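Local structure of Isomerase/lactonizing enzyme (Agrobacterium fabrum str. C58, 2NQL) at residues G62-W66 and D132-E137; V120-A124 and M290-G294. The protein belongs to the mandelate racemase/muconate lactonizing enzyme group of the enolase superfamily, and its barrel domain holds a sodium ion. All coordinates share one frame; numbering follows the deposited sequence.

Interaction 1. Residues G62-W66 and D132-E137; sequences GTVGW and DIAGQE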
loop_
_atom_site.group_PDB
_atom_site.type_symbol
_atom_site.label_atom_id
_atom_site.label_comp_id
_atom_site.label_asym_id
_atom_site.label_seq_id
_atom_site.Cartn_x
_atom_site.Cartn_y
_atom_site.Cartn_z
ATOM N N GLY A 62 30.364 -9.392 11.960
ATOM C CA GLY A 62 30.259 -8.233 12.855
ATOM C C GLY A 62 30.128 -6.877 12.175
ATOM O O GLY A 62 30.203 -5.848 12.861
ATOM N N THR A 63 29.931 -6.859 10.856
ATOM C CA THR A 63 29.664 -5.603 10.131
ATOM C C THR A 63 28.260 -5.123 10.475
ATOM O O THR A 63 27.301 -5.880 10.353
ATOM C CB THR A 63 29.835 -5.754 8.604
ATOM O OG1 THR A 63 31.192 -6.143 8.323
ATOM C CG2 THR A 63 29.564 -4.440 7.866
ATOM N N VAL A 64 28.165 -3.872 10.920
ATOM C CA VAL A 64 26.900 -3.295 11.388
ATOM C C VAL A 64 26.426 -2.271 10.337
ATOM O O VAL A 64 27.154 -1.320 10.021
ATOM C CB VAL A 64 27.110 -2.635 12.759
ATOM C CG1 VAL A 64 25.827 -1.943 13.246
ATOM C CG2 VAL A 64 27.596 -3.657 13.768
ATOM N N GLY A 65 25.235 -2.495 9.776
ATOM C CA GLY A 65 24.613 -1.592 8.821
ATOM C C GLY A 65 23.359 -0.999 9.459
ATOM O O GLY A 65 22.735 -1.616 10.336
ATOM N N TRP A 66 23.014 0.209 9.045
ATOM C CA TRP A 66 21.810 0.875 9.535
ATOM C C TRP A 66 20.887 1.280 8.398
ATOM O O TRP A 66 21.339 1.742 7.324
ATOM C CB TRP A 66 22.167 2.129 10.362
ATOM C CG TRP A 66 22.706 1.817 11.743
ATOM C CD1 TRP A 66 24.024 1.637 12.099
ATOM C CD2 TRP A 66 21.947 1.707 12.951
ATOM N NE1 TRP A 66 24.119 1.414 13.444
ATOM C CE2 TRP A 66 22.864 1.437 13.994
ATOM C CE3 TRP A 66 20.571 1.782 13.254
ATOM C CZ2 TRP A 66 22.458 1.282 15.327
ATOM C CZ3 TRP A 66 20.168 1.616 14.589
ATOM C CH2 TRP A 66 21.102 1.368 15.597
ATOM N N ASP A 132 24.337 -0.481 3.017
ATOM C CA ASP A 132 25.353 0.027 3.982
ATOM C C ASP A 132 26.388 -1.075 4.239
ATOM O O ASP A 132 27.596 -0.852 4.153
ATOM C CB ASP A 132 24.665 0.451 5.283
ATOM C CG ASP A 132 25.597 1.159 6.271
ATOM O OD1 ASP A 132 26.727 1.553 5.891
ATOM O OD2 ASP A 132 25.187 1.325 7.447
ATOM N N ILE A 133 25.908 -2.274 4.541
ATOM C CA ILE A 133 26.782 -3.446 4.734
ATOM C C ILE A 133 27.612 -3.755 3.475
ATOM O O ILE A 133 28.837 -3.955 3.577
ATOM C CB ILE A 133 25.969 -4.683 5.231
ATOM C CG1 ILE A 133 25.499 -4.454 6.676
ATOM C CG2 ILE A 133 26.829 -5.955 5.194
ATOM C CD1 ILE A 133 24.387 -5.417 7.133
ATOM N N ALA A 134 26.964 -3.767 2.311
ATOM C CA ALA A 134 27.628 -4.064 1.035
ATOM C C ALA A 134 28.813 -3.112 0.844
ATOM O O ALA A 134 29.919 -3.530 0.486
ATOM C CB ALA A 134 26.636 -3.930 -0.144
ATOM N N GLY A 135 28.580 -1.837 1.131
ATOM C CA GLY A 135 29.619 -0.819 0.935
ATOM C C GLY A 135 30.774 -1.011 1.887
ATOM O O GLY A 135 31.931 -1.026 1.452
ATOM N N GLN A 136 30.469 -1.163 3.171
ATOM C CA GLN A 136 31.478 -1.447 4.188
ATOM C C GLN A 136 32.341 -2.662 3.876
ATOM O O GLN A 136 33.572 -2.599 3.994
ATOM C CB GLN A 136 30.849 -1.637 5.553
ATOM C CG GLN A 136 30.324 -0.332 6.169
ATOM C CD GLN A 136 29.795 -0.562 7.556
ATOM O OE1 GLN A 136 30.526 -1.025 8.436
ATOM N NE2 GLN A 136 28.503 -0.259 7.768
ATOM N N GLU A 137 31.694 -3.761 3.479
ATOM C CA GLU A 137 32.408 -4.975 3.075
ATOM C C GLU A 137 33.287 -4.783 1.832
ATOM O O GLU A 137 34.366 -5.376 1.730
ATOM C CB GLU A 137 31.402 -6.124 2.865
ATOM C CG GLU A 137 30.878 -6.657 4.207
ATOM C CD GLU A 137 29.839 -7.796 4.081
ATOM O OE1 GLU A 137 29.082 -7.841 3.090
ATOM O OE2 GLU A 137 29.787 -8.626 5.013
HETATM O O HOH W 1 30.973 -8.604 7.363
HETATM O O HOH W 2 30.449 -2.194 10.839
#

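Interaction 2. Residues V120-A124 and M290-G294; sequences VDALA and MGHKG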
loop_
_atom_site.group_PDB
_atom_site.type_symbol
_atom_site.label_atom_id
_atom_site.label_comp_id
_atom_site.label_asym_id
_atom_site.label_seq_id
_atom_site.Cartn_x
_atom_site.Cartn_y
_atom_site.Cartn_z
ATOM N N VAL A 120 6.437 -1.522 1.670
ATOM C CA VAL A 120 7.624 -0.947 1.046
ATOM C C VAL A 120 8.414 -0.047 1.994
ATOM O O VAL A 120 9.636 0.001 1.900
ATOM C CB VAL A 120 7.401 -0.390 -0.396
ATOM C CG1 VAL A 120 8.738 0.158 -1.027
ATOM C CG2 VAL A 120 6.874 -1.529 -1.309
ATOM N N ASP A 121 7.744 0.600 2.956
ATOM C CA ASP A 121 8.485 1.337 4.004
ATOM C C ASP A 121 9.464 0.362 4.673
ATOM O O ASP A 121 10.657 0.663 4.845
ATOM C CB ASP A 121 7.547 1.871 5.103
ATOM C CG ASP A 121 6.853 3.174 4.746
ATOM O OD1 ASP A 121 7.099 3.770 3.680
ATOM O OD2 ASP A 121 5.989 3.567 5.577
ATOM N N ALA A 122 8.947 -0.810 5.048
ATOM C CA ALA A 122 9.756 -1.822 5.722
ATOM C C ALA A 122 10.917 -2.283 4.854
ATOM O O ALA A 122 12.051 -2.391 5.341
ATOM C CB ALA A 122 8.895 -3.020 6.169
ATOM N N LEU A 123 10.623 -2.552 3.583
ATOM C CA LEU A 123 11.642 -2.980 2.631
ATOM C C LEU A 123 12.704 -1.911 2.452
ATOM O O LEU A 123 13.873 -2.233 2.310
ATOM C CB LEU A 123 11.043 -3.359 1.297
ATOM C CG LEU A 123 9.991 -4.493 1.251
ATOM C CD1 LEU A 123 9.631 -4.825 -0.223
ATOM C CD2 LEU A 123 10.463 -5.739 2.020
ATOM N N ALA A 124 12.283 -0.648 2.486
ATOM C CA ALA A 124 13.199 0.487 2.337
ATOM C C ALA A 124 14.258 0.475 3.439
ATOM O O ALA A 124 15.479 0.602 3.156
ATOM C CB ALA A 124 12.395 1.817 2.340
ATOM N N MET A 290 13.370 8.830 -0.127
ATOM C CA MET A 290 14.166 7.636 0.145
ATOM C C MET A 290 13.598 6.819 1.323
ATOM O O MET A 290 13.663 5.583 1.309
ATOM C CB MET A 290 15.606 8.045 0.471
ATOM C CG MET A 290 16.498 6.909 0.917
ATOM S SD MET A 290 16.663 5.544 -0.273
ATOM C CE MET A 290 17.643 6.313 -1.552
ATOM N N GLY A 291 13.044 7.496 2.336
ATOM C CA GLY A 291 12.515 6.800 3.514
ATOM C C GLY A 291 11.325 5.886 3.214
ATOM O O GLY A 291 11.074 4.929 3.951
ATOM N N HIS A 292 10.609 6.190 2.133
ATOM C CA HIS A 292 9.495 5.361 1.645
ATOM C C HIS A 292 9.983 4.268 0.676
ATOM O O HIS A 292 9.261 3.296 0.445
ATOM C CB HIS A 292 8.430 6.204 0.888
ATOM C CG HIS A 292 7.503 6.970 1.777
ATOM N ND1 HIS A 292 6.973 6.448 2.941
ATOM C CD2 HIS A 292 6.985 8.216 1.649
ATOM C CE1 HIS A 292 6.172 7.344 3.494
ATOM N NE2 HIS A 292 6.171 8.427 2.736
ATOM N N LYS A 293 11.186 4.431 0.109
ATOM C CA LYS A 293 11.552 3.737 -1.144
ATOM C C LYS A 293 12.719 2.769 -1.019
ATOM O O LYS A 293 12.626 1.631 -1.480
ATOM C CB LYS A 293 11.787 4.726 -2.311
ATOM C CG LYS A 293 10.560 5.527 -2.675
ATOM C CD LYS A 293 10.843 6.457 -3.846
ATOM C CE LYS A 293 9.595 7.191 -4.279
ATOM N NZ LYS A 293 9.069 8.130 -3.225
ATOM N N GLY A 294 13.818 3.214 -0.407
ATOM C CA GLY A 294 15.037 2.409 -0.307
ATOM C C GLY A 294 15.871 2.667 -1.554
ATOM O O GLY A 294 15.369 3.230 -2.527
#

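Interaction 1. Residues G62-W66 and D132-E137
Asp-132 and Gln-136 bind the backbone of the edge strand, one as acceptor and one as donor. Trp-66 N donates to Asp-132 OD2 at 2.9 Å, using the anti lone pair of that oxygen, and Gln-136 NE2 donates to Val-64 O at 2.8 Å, coming in 34° out of the carbonyl plane. Gln-136 NE2 also donates to Asp-132 OD1 at 3.2 Å, one turn back in the helix, meeting it from above the carboxylate plane. Gripped by two acceptors, the amide has its rotation fixed, which turns Gln-136 OE1 to Thr-63 CG2, 3.6 Å away, and to a water. Asp-132 OD1 also accepts from Leu-373 N.

That water bridges Gln-136 OE1 to Val-64 N; a second lies between Thr-63 OG1 and Glu-137 OE2, giving its proton to the carboxylate, which Asn-2 and Ser-3 hold as well.

The apolar part is small. Thr-63 CG2 is anti to the backbone N (chi1 to OG1 -61°) and lies along the Gln-136 chain, 3.9 Å from Gln-136 CB, with Ile-133 CG2 a little further off. Gly-65 lets the helix come close: Ile-133 CG1 rests 3.7 Å from Gly-65 N.

Strand 64-70 forms one border of the antiparallel sheet, here packed against the C-terminal part of helix 117-138, the sheet-on-helix layering of the enolase-type N-terminal domain.

Interaction 2. Residues V120-A124 and M290-G294
The imidazole of His-292 and the carboxylate of Asp-121 lie side by side, their planes only 10° apart. The carboxylate takes the ring edge: His-292 ND1 donates to Asp-121 OD1 at 2.8 Å in a nearly straight bond, the nitrogen coming to OD1 from the syn side, 22° out of the carboxylate plane. Tyr-70 stacks on the ring, and Arg-112 of the second subunit packs against His-292 too. The bond to ND1 and the stack on Tyr-70 together fix the ring's orientation. Asp-121 has its CG anti to the carbonyl carbon (chi1 -82°), which carries the carboxylate beside the histidine although the bond to CB does not aim there. Its OD2 is hydrogen-bonded to Tyr-114 OH of the second subunit, so the two oxygens join three parts of the dimer: the helix, the 290-294 segment and the neighbouring chain.

Next to this pair the packing is close and mostly against backbone. Ala-124 CB packs on the backbone of the short, weakly bonded helix 290-293 and its end, 3.4 Å from Gly-294 N and 3.7 Å from Gly-291 O. Gly-294, with positive phi, has no side chain to keep the helix off, and the CA atoms of Ala-124 and Gly-294 are 3.8 Å apart. Val-120 CG1 covers His-292 O at 3.5 Å, a buried carbonyl oxygen with no partner in the model.

Thr-69 OG1 lies between Gly-291 O and Asp-121 O, its one proton shared or alternating between the two carbonyls, tying the sheet into the junction. This is a histidine-carboxylate pair at the interface of the N-terminal domain with the TIM-type barrel, an arrangement of the two-domain enolase superfamily fold.

Helix 117-138 is common to both contacts. Interaction 2 uses its first turns and interaction 1 its last ones, with the centres 18 Å apart and the nearest atoms about 7 Å apart, so the two do not touch. Along the chain they cross: 62-66 comes first, then 120-124, 132-137 and finally 290-294. Interaction 1 stays within the N-terminal domain, about 22 Å from the centre of the chain, whereas interaction 2 is deeper, about 10 Å from it, and reaches the barrel domain. Strand 64-70 also runs from one to the other, since its Thr-69 and Tyr-70 meet residues of interaction 2. Helix and strand together thus connect the outer layer to the domain junction.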